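Local coordinates for cellulase (Bacteroides salanitronis, PDB 6WQY), which acts as a broad-specificity endoglucanase, its family 5 glycoside hydrolase domain, the part present here, probably cleaving cellulose and related plant-wall polysaccharides, at residues A102-V105 against G106-E109; K146-L149 against A150-T154; A161-G164 against N165-V168; V374-V377 against M378-G381. One frame throughout, in Å; residues are numbered along the deposited sequence.

Contact 1: residues A102-V105 against G106-E109; sequences AEVV and GYAE
From Ala102 to Glu109 the chain runs as unbroken helix, with Tyr107 N bonded to Glu103 O at 2.9 Å and Glu109 N to Val105 O at the same 2.9 Å. The Tyr107 side chain folds back over the preceding turn: CG stands beside its own backbone N (chi1 -61°), and the ring lies across Glu103 O, which sits 3.2 Å above the ring plane and offset toward the rim. Next to it, Val104 touches the ring with one methyl, CG2 to Tyr107 CE2 at 4.2 Å. Glu103 and Tyr107 run side by side in the same direction, carboxylate and ring planes 35° apart. Their ends do not bond to each other, for Glu103 OE1 and Tyr107 OH are 4.2 Å apart; both instead meet NH1 of Arg100, the first by a salt bridge and the second by a hydrogen bond. A phenylalanine here would lack the hydroxyl, and Arg100 NH1 would probably be left without that hydrogen-bond partner. On the barrel side, Val105 and Ala108 pack against strand 114-118. The helix thus turns apolar branches inward and, on a partly exposed side, shares one guanidinium between carboxylate and phenol.

Contact 2: residues K146-L149 against A150-T154; sequences KAQL and AAMWT
The indole of Trp153 meets Leu149 at its edge: in the conformer described, Leu149 CD1 lies in the ring plane, 3.7 Å from Trp153 CD1, while Leu149 O is 3.4 Å from that same ring atom and also near the plane. Leu149 has a second conformer, so this contact is described for one of them only. Phe203 makes an edge-to-face contact with the indole, and Phe169 meets it with planes about 35° apart. The other flat group, the amide of Gln148, runs alongside Met152. With CG anti to the backbone N (chi1 -179°) the glutamine extends beside the thioether, and NE2 gives a weak hydrogen bond to Met152 SD at 3.7 Å; a soft, polarisable sulfur suits this buried place beside both an amide and a CH2. Further on, Ala150 O takes two donors from opposite faces of its plane, Thr154 N at 2.9 Å and Thr154 OG1 at 2.8 Å, the hydroxyl folding back onto its own helix. Helix 139-159 lies against helix 191-209, where small Ala150 touches Val202 and Lys146 forms a salt bridge with Glu198. Trp153 reaches the barrel, bonding through NE1 to Ala171 O just beyond strand 167-170, and Met152 packs on Trp129.

Contact 3: residues A161-G164 against N165-V168; sequences ADKG and NFLV
Lys163 runs its aliphatic stem slantwise past Phe166 and Leu167, and its CB lies 3.9 Å from both Phe166 CE1 and Leu167 CD2. The chain bends about its CB-CG bond (chi2 -58°), bringing CD to 4.1 Å from Phe166 CE1 before the ammonium passes on to a salt bridge with Glu109 of helix 95-110. A long lysine fits because its methylenes can lie on hydrophobic neighbours while its charge reaches farther. The Phe166 ring takes the crowded rotamer, CG between backbone N and carbonyl carbon (chi1 83°), which swings it against its neighbour: Leu167 CB stands 3.9 Å above the ring, over its centre. The backbone beneath them forms a type I beta turn from Gly164 to Leu167, closed by Leu167 N to Gly164 O at 3.2 Å with a nearly straight N-H (167°). The turn delivers the chain from the loop after helix 139-159 into strand 167-170 of the (beta/alpha)8 barrel, at the end of the strands where TIM barrels do not carry their active site. Leu167 and Phe166 then pack on Val105 of helix 95-110. Asn165 points away from residues 161-164 and bonds through ND2 to Thr216 O, and Arg217 donates to the carbonyls of Lys163, Gly164 and Leu167.

Contact 4: residues V374-V377 against M378-G381; sequences VIDV and MKRG
Asp376 OD1 is gripped by a water that donates to it at 2.7 Å and by NE2 of Gln372, one helical turn earlier. The same water accepts from Lys379 NZ at 2.8 Å, so carboxylate and ammonium are joined through solvent; directly, Asp376 OD1 and Lys379 NZ are 4.2 Å apart, beyond a salt bridge, though the opposite charges probably still attract. The two side chains run alongside each other, and the lysine gets there by bending at its third torsion (chi3 -61°), which also lays its CE 4.1 Å from Ile375 CG2. NZ is held again by Ala70 O. A methionine in place of Lys379 would remove the ammonium, and is likely to leave the water and Ala70 O without this donor and Asp376 without the closer of its two positive neighbours. Beneath, the backbone is regular, Lys379 N meeting Ile375 O at 2.9 Å. On the buried side Met378 curls at its thioether, placing CE 4.2 Å from Val374 CG1; flexible methionine and branched valine both pack on helix 318-337, at Cys332 and Leu328 respectively. Ile375 is buried too, against Phe72, Phe360 and Met367. This is an amphipathic outer helix of a TIM barrel, here the final helix, 371-383, which follows the eighth strand and reaches across to the end of helix 61-70, where the barrel closes on itself.

How the contacts relate
Each contact lies within one continuous run of chain, so none closes a long loop, and the four follow in series without nesting or crossing. Contact 1 belongs to helix 95-110, the connection between strands 74-77 and 114-118. Contact 2 lies in helix 139-159, and contact 3 is the tight turn that leads from that helix into strand 167-170. Contacts 1 and 3 touch through a salt bridge and apolar packing, tying helix 95-110 to the start of strand 167-170. Contact 4, in the last helix, lies across the barrel from contact 2, with centres about 38 Å apart.

Contact 1: residues A102-V105 against G106-E109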
ATOM      1  N   ALA A 102     -13.553  10.663   2.852  1.00  9.72           N
ATOM      2  CA  ALA A 102     -14.796   9.976   2.521  1.00 10.58           C
ATOM      3  C   ALA A 102     -15.244  10.242   1.089  1.00 10.30           C
ATOM      4  O   ALA A 102     -15.851   9.356   0.460  1.00 10.62           O
ATOM      5  CB  ALA A 102     -15.890  10.368   3.520  1.00 11.11           C
ATOM      6  N   GLU A 103     -14.974  11.432   0.548  1.00 10.01           N
ATOM      7  CA  GLU A 103     -15.296  11.689  -0.854  1.00 10.23           C
ATOM      8  C   GLU A 103     -14.521  10.746  -1.766  1.00  9.88           C
ATOM      9  O   GLU A 103     -15.075  10.172  -2.708  1.00 10.38           O
ATOM     10  CB  GLU A 103     -14.981  13.138  -1.224  1.00 11.17           C
ATOM     11  CG  GLU A 103     -15.938  14.141  -0.632  1.00 13.16           C
ATOM     12  CD  GLU A 103     -15.602  15.582  -0.954  1.00 13.28           C
ATOM     13  OE1 GLU A 103     -14.563  15.866  -1.590  1.00 15.16           O
ATOM     14  OE2 GLU A 103     -16.399  16.468  -0.546  1.00 16.93           O
ATOM     15  N   VAL A 104     -13.230  10.595  -1.510  1.00  9.66           N
ATOM     16  CA  VAL A 104     -12.385   9.774  -2.367  1.00  9.39           C
ATOM     17  C   VAL A 104     -12.745   8.300  -2.215  1.00  9.74           C
ATOM     18  O   VAL A 104     -12.845   7.581  -3.216  1.00 10.04           O
ATOM     19  CB  VAL A 104     -10.901  10.080  -2.095  1.00  9.60           C
ATOM     20  CG1 VAL A 104     -10.010   9.209  -2.965  1.00 10.36           C
ATOM     21  CG2 VAL A 104     -10.613  11.550  -2.369  1.00 10.50           C
ATOM     22  N   VAL A 105     -12.983   7.837  -0.985  1.00 10.04           N
ATOM     23  CA  VAL A 105     -13.525   6.492  -0.781  1.00 10.30           C
ATOM     24  C   VAL A 105     -14.808   6.306  -1.575  1.00  9.81           C
ATOM     25  O   VAL A 105     -15.031   5.261  -2.199  1.00 10.74           O
ATOM     26  CB  VAL A 105     -13.744   6.232   0.722  1.00 10.28           C
ATOM     27  CG1 VAL A 105     -14.578   4.982   0.937  1.00 11.85           C
ATOM     28  CG2 VAL A 105     -12.415   6.114   1.441  1.00 10.75           C
ATOM     29  N   GLY A 106     -15.676   7.316  -1.562  1.00 10.61           N
ATOM     30  CA  GLY A 106     -16.930   7.233  -2.289  1.00 10.99           C
ATOM     31  C   GLY A 106     -16.764   7.168  -3.785  1.00 10.82           C
ATOM     32  O   GLY A 106     -17.562   6.516  -4.467  1.00 11.16           O
ATOM     33  N   TYR A 107     -15.729   7.818  -4.325  1.00 10.82           N
ATOM     34  CA  TYR A 107     -15.462   7.686  -5.752  1.00 10.91           C
ATOM     35  C   TYR A 107     -15.151   6.234  -6.088  1.00 10.22           C
ATOM     36  O   TYR A 107     -15.625   5.697  -7.091  1.00 11.12           O
ATOM     37  CB  TYR A 107     -14.253   8.523  -6.171  1.00 11.40           C
ATOM     38  CG  TYR A 107     -14.312  10.014  -5.974  1.00 11.48           C
ATOM     39  CD1 TYR A 107     -15.507  10.719  -5.934  1.00 12.29           C
ATOM     40  CD2 TYR A 107     -13.134  10.727  -5.823  1.00 11.30           C
ATOM     41  CE1 TYR A 107     -15.514  12.104  -5.751  1.00 12.58           C
ATOM     42  CE2 TYR A 107     -13.130  12.084  -5.650  1.00 12.57           C
ATOM     43  CZ  TYR A 107     -14.310  12.774  -5.602  1.00 12.64           C
ATOM     44  OH  TYR A 107     -14.274  14.148  -5.409  1.00 13.78           O
ATOM     45  N   ALA A 108     -14.324   5.589  -5.264  1.00 10.96           N
ATOM     46  CA  ALA A 108     -13.995   4.188  -5.498  1.00 11.24           C
ATOM     47  C   ALA A 108     -15.238   3.320  -5.388  1.00 11.59           C
ATOM     48  O   ALA A 108     -15.482   2.455  -6.236  1.00 11.65           O
ATOM     49  CB  ALA A 108     -12.937   3.732  -4.497  1.00 12.04           C
ATOM     50  N   GLU A 109     -16.050   3.557  -4.363  1.00 11.77           N
ATOM     51  CA  GLU A 109     -17.247   2.769  -4.159  1.00 12.68           C
ATOM     52  C   GLU A 109     -18.168   2.884  -5.366  1.00 12.22           C
ATOM     53  O   GLU A 109     -18.661   1.878  -5.883  1.00 13.23           O
ATOM     54  CB  GLU A 109     -17.969   3.253  -2.906  1.00 12.68           C
ATOM     55  CG  GLU A 109     -19.096   2.334  -2.481  1.00 14.21           C
ATOM     56  CD  GLU A 109     -19.807   2.802  -1.230  1.00 15.09           C
ATOM     57  OE1 GLU A 109     -19.589   3.956  -0.814  1.00 17.95           O
ATOM     58  OE2 GLU A 109     -20.582   2.011  -0.665  1.00 17.63           O
TER

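Contact 2: residues K146-L149 against A150-T154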
ATOM      1  N   LYS A 146       0.519   5.127  20.855  1.00 10.05           N
ATOM      2  CA  LYS A 146      -0.612   4.210  20.859  1.00 10.47           C
ATOM      3  C   LYS A 146      -1.922   4.946  21.104  1.00 10.26           C
ATOM      4  O   LYS A 146      -2.943   4.627  20.481  1.00 10.81           O
ATOM      5  CB  LYS A 146      -0.399   3.127  21.909  1.00 10.35           C
ATOM      6  CG  LYS A 146       0.713   2.141  21.554  1.00 10.32           C
ATOM      7  CD  LYS A 146       0.942   1.170  22.695  1.00 11.45           C
ATOM      8  CE  LYS A 146       2.004   0.145  22.379  1.00 14.17           C
ATOM      9  NZ  LYS A 146       2.260  -0.770  23.534  1.00 16.37           N
ATOM     10  N   ALA A 147      -1.923   5.921  22.007  1.00 10.30           N
ATOM     11  CA  ALA A 147      -3.152   6.658  22.283  1.00 11.12           C
ATOM     12  C   ALA A 147      -3.627   7.400  21.040  1.00  9.80           C
ATOM     13  O   ALA A 147      -4.823   7.425  20.734  1.00 10.45           O
ATOM     14  CB  ALA A 147      -2.932   7.644  23.426  1.00 11.78           C
ATOM     15  N   GLN A 148      -2.697   8.019  20.314  1.00  9.86           N
ATOM     16  CA  GLN A 148      -3.061   8.738  19.094  1.00  9.98           C
ATOM     17  C   GLN A 148      -3.530   7.773  18.004  1.00  9.30           C
ATOM     18  O   GLN A 148      -4.528   8.035  17.316  1.00  9.57           O
ATOM     19  CB  GLN A 148      -1.891   9.599  18.623  1.00 10.04           C
ATOM     20  CG  GLN A 148      -2.232  10.390  17.379  1.00  9.95           C
ATOM     21  CD  GLN A 148      -1.328  11.566  17.119  1.00  9.96           C
ATOM     22  OE1 GLN A 148      -0.454  11.892  17.913  1.00 10.57           O
ATOM     23  NE2 GLN A 148      -1.559  12.239  16.003  1.00 10.29           N
ATOM     24  N   LEU A 149      -2.821   6.651  17.842  0.58  9.76           N
ATOM     25  CA  LEU A 149      -3.213   5.651  16.854  0.58  9.73           C
ATOM     26  C   LEU A 149      -4.622   5.132  17.131  0.58 10.02           C
ATOM     27  O   LEU A 149      -5.442   5.005  16.212  0.58  8.65           O
ATOM     28  CB  LEU A 149      -2.191   4.516  16.880  0.58  9.56           C
ATOM     29  CG  LEU A 149      -2.267   3.457  15.791  0.58 10.63           C
ATOM     30  CD1 LEU A 149      -1.905   4.027  14.434  0.58  9.87           C
ATOM     31  CD2 LEU A 149      -1.334   2.316  16.161  0.58 12.80           C
ATOM     32  N   ALA A 150      -4.923   4.827  18.391  1.00  9.50           N
ATOM     33  CA  ALA A 150      -6.234   4.299  18.736  1.00 10.35           C
ATOM     34  C   ALA A 150      -7.308   5.364  18.550  1.00  9.63           C
ATOM     35  O   ALA A 150      -8.401   5.073  18.042  1.00 10.48           O
ATOM     36  CB  ALA A 150      -6.224   3.790  20.180  1.00 11.97           C
ATOM     37  N   ALA A 151      -7.031   6.604  18.955  1.00  9.51           N
ATOM     38  CA  ALA A 151      -8.038   7.658  18.847  1.00  9.98           C
ATOM     39  C   ALA A 151      -8.321   7.987  17.385  1.00  9.65           C
ATOM     40  O   ALA A 151      -9.480   8.170  16.996  1.00 10.68           O
ATOM     41  CB  ALA A 151      -7.588   8.907  19.596  1.00 10.77           C
ATOM     42  N   MET A 152      -7.282   8.081  16.560  1.00  9.08           N
ATOM     43  CA  MET A 152      -7.484   8.352  15.143  1.00  9.23           C
ATOM     44  C   MET A 152      -8.252   7.226  14.479  1.00  8.97           C
ATOM     45  O   MET A 152      -9.222   7.470  13.757  1.00  9.58           O
ATOM     46  CB  MET A 152      -6.142   8.584  14.450  1.00  9.38           C
ATOM     47  CG  MET A 152      -5.478   9.907  14.817  1.00  9.59           C
ATOM     48  SD  MET A 152      -3.852  10.093  14.077  1.00  9.99           S
ATOM     49  CE  MET A 152      -4.251  10.182  12.334  1.00 11.46           C
ATOM     50  N   TRP A 153      -7.831   5.981  14.702  1.00  8.86           N
ATOM     51  CA  TRP A 153      -8.497   4.859  14.055  1.00  9.15           C
ATOM     52  C   TRP A 153      -9.920   4.683  14.561  1.00 10.07           C
ATOM     53  O   TRP A 153     -10.781   4.250  13.788  1.00 10.17           O
ATOM     54  CB  TRP A 153      -7.667   3.578  14.159  1.00  9.54           C
ATOM     55  CG  TRP A 153      -6.659   3.501  13.057  1.00  9.13           C
ATOM     56  CD1 TRP A 153      -5.293   3.529  13.156  1.00  9.65           C
ATOM     57  CD2 TRP A 153      -6.954   3.415  11.657  1.00  8.75           C
ATOM     58  NE1 TRP A 153      -4.726   3.458  11.891  1.00  9.13           N
ATOM     59  CE2 TRP A 153      -5.729   3.376  10.961  1.00  8.58           C
ATOM     60  CE3 TRP A 153      -8.139   3.340  10.922  1.00  8.98           C
ATOM     61  CZ2 TRP A 153      -5.659   3.300   9.583  1.00  9.35           C
ATOM     62  CZ3 TRP A 153      -8.065   3.253   9.545  1.00  9.34           C
ATOM     63  CH2 TRP A 153      -6.834   3.248   8.891  1.00  9.93           C
ATOM     64  N   THR A 154     -10.210   5.021  15.823  1.00  9.61           N
ATOM     65  CA  THR A 154     -11.601   4.994  16.281  1.00 10.07           C
ATOM     66  C   THR A 154     -12.453   5.951  15.456  1.00 10.07           C
ATOM     67  O   THR A 154     -13.544   5.601  14.990  1.00 10.13           O
ATOM     68  CB  THR A 154     -11.676   5.344  17.775  1.00 10.38           C
ATOM     69  OG1 THR A 154     -11.006   4.334  18.537  1.00 11.07           O
ATOM     70  CG2 THR A 154     -13.111   5.440  18.251  1.00 11.27           C
TER

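Contact 3: residues A161-G164 against N165-V168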
ATOM      1  N   ALA A 161     -18.319   3.389   9.312  1.00 15.28           N
ATOM      2  CA  ALA A 161     -18.954   2.220   9.912  1.00 17.58           C
ATOM      3  C   ALA A 161     -20.016   1.618   9.007  1.00 17.47           C
ATOM      4  O   ALA A 161     -20.294   0.417   9.101  1.00 22.33           O
ATOM      5  CB  ALA A 161     -19.575   2.601  11.255  1.00 21.60           C
ATOM      6  N   ASP A 162     -20.627   2.427   8.148  1.00 15.74           N
ATOM      7  CA  ASP A 162     -21.674   1.946   7.261  1.00 15.66           C
ATOM      8  C   ASP A 162     -21.142   1.284   5.997  1.00 15.43           C
ATOM      9  O   ASP A 162     -21.936   0.711   5.242  1.00 18.30           O
ATOM     10  CB  ASP A 162     -22.589   3.115   6.872  1.00 18.21           C
ATOM     11  CG  ASP A 162     -21.832   4.244   6.184  1.00 37.82           C
ATOM     12  OD1 ASP A 162     -20.660   4.485   6.541  1.00 27.11           O
ATOM     13  OD2 ASP A 162     -22.411   4.888   5.285  1.00 43.86           O
ATOM     14  N   LYS A 163     -19.847   1.335   5.743  1.00 11.88           N
ATOM     15  CA  LYS A 163     -19.308   0.813   4.497  1.00 12.13           C
ATOM     16  C   LYS A 163     -19.063  -0.684   4.585  1.00 12.86           C
ATOM     17  O   LYS A 163     -18.610  -1.193   5.615  1.00 15.52           O
ATOM     18  CB  LYS A 163     -17.998   1.518   4.146  1.00 12.40           C
ATOM     19  CG  LYS A 163     -18.130   3.016   3.978  1.00 14.10           C
ATOM     20  CD  LYS A 163     -19.143   3.403   2.909  1.00 15.40           C
ATOM     21  CE  LYS A 163     -19.042   4.886   2.586  1.00 19.89           C
ATOM     22  NZ  LYS A 163     -20.037   5.301   1.564  1.00 23.62           N
ATOM     23  N   GLY A 164     -19.358  -1.383   3.499  1.00 12.67           N
ATOM     24  CA  GLY A 164     -19.107  -2.803   3.403  1.00 14.63           C
ATOM     25  C   GLY A 164     -17.640  -3.122   3.176  1.00 11.69           C
ATOM     26  O   GLY A 164     -16.749  -2.272   3.250  1.00 11.82           O
ATOM     27  N   ASN A 165     -17.402  -4.398   2.874  1.00 10.94           N
ATOM     28  CA  ASN A 165     -16.046  -4.919   2.825  1.00 10.39           C
ATOM     29  C   ASN A 165     -15.308  -4.585   1.532  1.00  9.88           C
ATOM     30  O   ASN A 165     -14.161  -5.035   1.371  1.00 10.27           O
ATOM     31  CB  ASN A 165     -16.017  -6.415   3.133  1.00 11.39           C
ATOM     32  CG  ASN A 165     -16.013  -6.697   4.634  1.00 12.17           C
ATOM     33  OD1 ASN A 165     -15.973  -5.772   5.462  1.00 13.13           O
ATOM     34  ND2 ASN A 165     -16.014  -7.977   4.996  1.00 14.75           N
ATOM     35  N   PHE A 166     -15.858  -3.734   0.657  1.00 10.28           N
ATOM     36  CA  PHE A 166     -15.017  -3.127  -0.372  1.00 10.18           C
ATOM     37  C   PHE A 166     -13.913  -2.292   0.263  1.00  9.46           C
ATOM     38  O   PHE A 166     -12.873  -2.065  -0.370  1.00 10.10           O
ATOM     39  CB  PHE A 166     -15.829  -2.262  -1.355  1.00 10.41           C
ATOM     40  CG  PHE A 166     -16.117  -0.865  -0.872  1.00 10.11           C
ATOM     41  CD1 PHE A 166     -17.202  -0.598  -0.056  1.00 11.24           C
ATOM     42  CD2 PHE A 166     -15.285   0.192  -1.227  1.00 10.17           C
ATOM     43  CE1 PHE A 166     -17.454   0.673   0.406  1.00 11.63           C
ATOM     44  CE2 PHE A 166     -15.531   1.462  -0.758  1.00 11.13           C
ATOM     45  CZ  PHE A 166     -16.624   1.707   0.062  1.00 11.53           C
ATOM     46  N   LEU A 167     -14.141  -1.786   1.484  1.00  9.56           N
ATOM     47  CA  LEU A 167     -13.244  -0.838   2.133  1.00  8.88           C
ATOM     48  C   LEU A 167     -12.387  -1.556   3.162  1.00  8.58           C
ATOM     49  O   LEU A 167     -12.902  -2.212   4.080  1.00  9.55           O
ATOM     50  CB  LEU A 167     -14.049   0.281   2.780  1.00  9.50           C
ATOM     51  CG  LEU A 167     -13.221   1.336   3.518  1.00  9.49           C
ATOM     52  CD1 LEU A 167     -12.238   2.065   2.605  1.00  9.99           C
ATOM     53  CD2 LEU A 167     -14.175   2.342   4.179  1.00 11.03           C
ATOM     54  N   VAL A 168     -11.074  -1.396   2.994  1.00  8.82           N
ATOM     55  CA  VAL A 168     -10.032  -1.956   3.850  1.00  8.41           C
ATOM     56  C   VAL A 168      -9.347  -0.814   4.591  1.00  8.27           C
ATOM     57  O   VAL A 168      -9.110   0.252   4.014  1.00  8.72           O
ATOM     58  CB  VAL A 168      -8.998  -2.680   2.961  1.00  8.33           C
ATOM     59  CG1 VAL A 168      -7.783  -3.155   3.750  1.00  9.36           C
ATOM     60  CG2 VAL A 168      -9.633  -3.832   2.207  1.00 10.10           C
TER

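Contact 4: residues V374-V377 against M378-G381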
ATOM      1  N   VAL A 374       1.049  -0.417 -20.699  1.00 11.62           N
ATOM      2  CA  VAL A 374       1.503  -0.801 -19.371  1.00 11.66           C
ATOM      3  C   VAL A 374       0.394  -1.520 -18.611  1.00 11.34           C
ATOM      4  O   VAL A 374       0.609  -2.576 -17.997  1.00 11.65           O
ATOM      5  CB  VAL A 374       1.987   0.443 -18.608  1.00 12.41           C
ATOM      6  CG1 VAL A 374       2.347   0.073 -17.173  1.00 14.27           C
ATOM      7  CG2 VAL A 374       3.184   1.069 -19.306  1.00 15.87           C
ATOM      8  N   ILE A 375      -0.807  -0.942 -18.618  1.00 10.87           N
ATOM      9  CA  ILE A 375      -1.952  -1.547 -17.953  1.00 11.22           C
ATOM     10  C   ILE A 375      -2.230  -2.927 -18.523  1.00 10.93           C
ATOM     11  O   ILE A 375      -2.491  -3.879 -17.780  1.00 11.61           O
ATOM     12  CB  ILE A 375      -3.163  -0.601 -18.064  1.00 11.74           C
ATOM     13  CG1 ILE A 375      -2.894   0.687 -17.281  1.00 11.64           C
ATOM     14  CG2 ILE A 375      -4.418  -1.288 -17.586  1.00 12.81           C
ATOM     15  CD1 ILE A 375      -3.799   1.846 -17.640  1.00 13.09           C
ATOM     16  N   ASP A 376      -2.143  -3.062 -19.847  1.00 11.09           N
ATOM     17  CA  ASP A 376      -2.430  -4.349 -20.470  1.00 11.10           C
ATOM     18  C   ASP A 376      -1.485  -5.439 -19.995  1.00 10.93           C
ATOM     19  O   ASP A 376      -1.915  -6.567 -19.778  1.00 12.02           O
ATOM     20  CB  ASP A 376      -2.372  -4.213 -21.993  1.00 11.93           C
ATOM     21  CG  ASP A 376      -3.570  -3.472 -22.560  1.00 12.88           C
ATOM     22  OD1 ASP A 376      -4.559  -3.259 -21.819  1.00 16.71           O
ATOM     23  OD2 ASP A 376      -3.523  -3.106 -23.754  1.00 14.61           O
ATOM     24  N   VAL A 377      -0.191  -5.136 -19.835  1.00 10.31           N
ATOM     25  CA  VAL A 377       0.725  -6.197 -19.406  1.00 11.61           C
ATOM     26  C   VAL A 377       0.512  -6.563 -17.939  1.00 10.92           C
ATOM     27  O   VAL A 377       0.683  -7.719 -17.556  1.00 12.14           O
ATOM     28  CB  VAL A 377       2.208  -5.904 -19.721  1.00 12.73           C
ATOM     29  CG1 VAL A 377       2.412  -5.643 -21.208  1.00 17.48           C
ATOM     30  CG2 VAL A 377       2.746  -4.769 -18.880  1.00 16.71           C
ATOM     31  N   MET A 378       0.142  -5.585 -17.106  1.00 11.00           N
ATOM     32  CA  MET A 378      -0.138  -5.891 -15.703  1.00 11.77           C
ATOM     33  C   MET A 378      -1.404  -6.724 -15.579  1.00 10.92           C
ATOM     34  O   MET A 378      -1.444  -7.697 -14.819  1.00 12.66           O
ATOM     35  CB  MET A 378      -0.231  -4.597 -14.876  1.00 10.60           C
ATOM     36  CG  MET A 378       1.084  -3.838 -14.823  1.00 11.93           C
ATOM     37  SD  MET A 378       1.213  -2.600 -13.527  1.00 11.85           S
ATOM     38  CE  MET A 378      -0.070  -1.450 -14.029  1.00 12.37           C
ATOM     39  N   LYS A 379      -2.436  -6.384 -16.357  1.00 12.12           N
ATOM     40  CA  LYS A 379      -3.667  -7.164 -16.333  1.00 12.99           C
ATOM     41  C   LYS A 379      -3.424  -8.592 -16.797  1.00 13.22           C
ATOM     42  O   LYS A 379      -4.025  -9.536 -16.276  1.00 14.87           O
ATOM     43  CB  LYS A 379      -4.721  -6.524 -17.234  1.00 13.54           C
ATOM     44  CG  LYS A 379      -5.273  -5.230 -16.676  1.00 14.98           C
ATOM     45  CD  LYS A 379      -6.600  -4.843 -17.306  1.00 17.41           C
ATOM     46  CE  LYS A 379      -6.503  -4.612 -18.793  1.00 25.52           C
ATOM     47  NZ  LYS A 379      -7.842  -4.228 -19.335  1.00 24.14           N
ATOM     48  N   ARG A 380      -2.539  -8.774 -17.777  0.68 12.91           N
ATOM     49  CA  ARG A 380      -2.245 -10.120 -18.253  0.68 14.88           C
ATOM     50  C   ARG A 380      -1.641 -10.972 -17.145  0.68 15.56           C
ATOM     51  O   ARG A 380      -1.922 -12.173 -17.057  0.68 17.72           O
ATOM     52  CB  ARG A 380      -1.307 -10.037 -19.455  0.68 15.75           C
ATOM     53  CG  ARG A 380      -1.134 -11.326 -20.226  0.68 15.83           C
ATOM     54  CD  ARG A 380      -0.645 -10.998 -21.627  0.68 28.37           C
ATOM     55  NE  ARG A 380      -1.637 -10.182 -22.324  0.68 31.70           N
ATOM     56  CZ  ARG A 380      -1.361  -9.119 -23.075  0.68 26.95           C
ATOM     57  NH1 ARG A 380      -0.109  -8.713 -23.243  0.68 22.48           N
ATOM     58  NH2 ARG A 380      -2.354  -8.455 -23.651  0.68 29.22           N
ATOM     59  N   GLY A 381      -0.828 -10.373 -16.274  1.00 15.48           N
ATOM     60  CA  GLY A 381      -0.230 -11.138 -15.192  1.00 18.16           C
ATOM     61  C   GLY A 381      -1.248 -11.570 -14.150  1.00 18.23           C
ATOM     62  O   GLY A 381      -1.124 -12.643 -13.563  1.00 19.34           O
TER
HETATM   63  O   HOH W   1      -7.177  -3.758 -22.010  1.00 25.23           O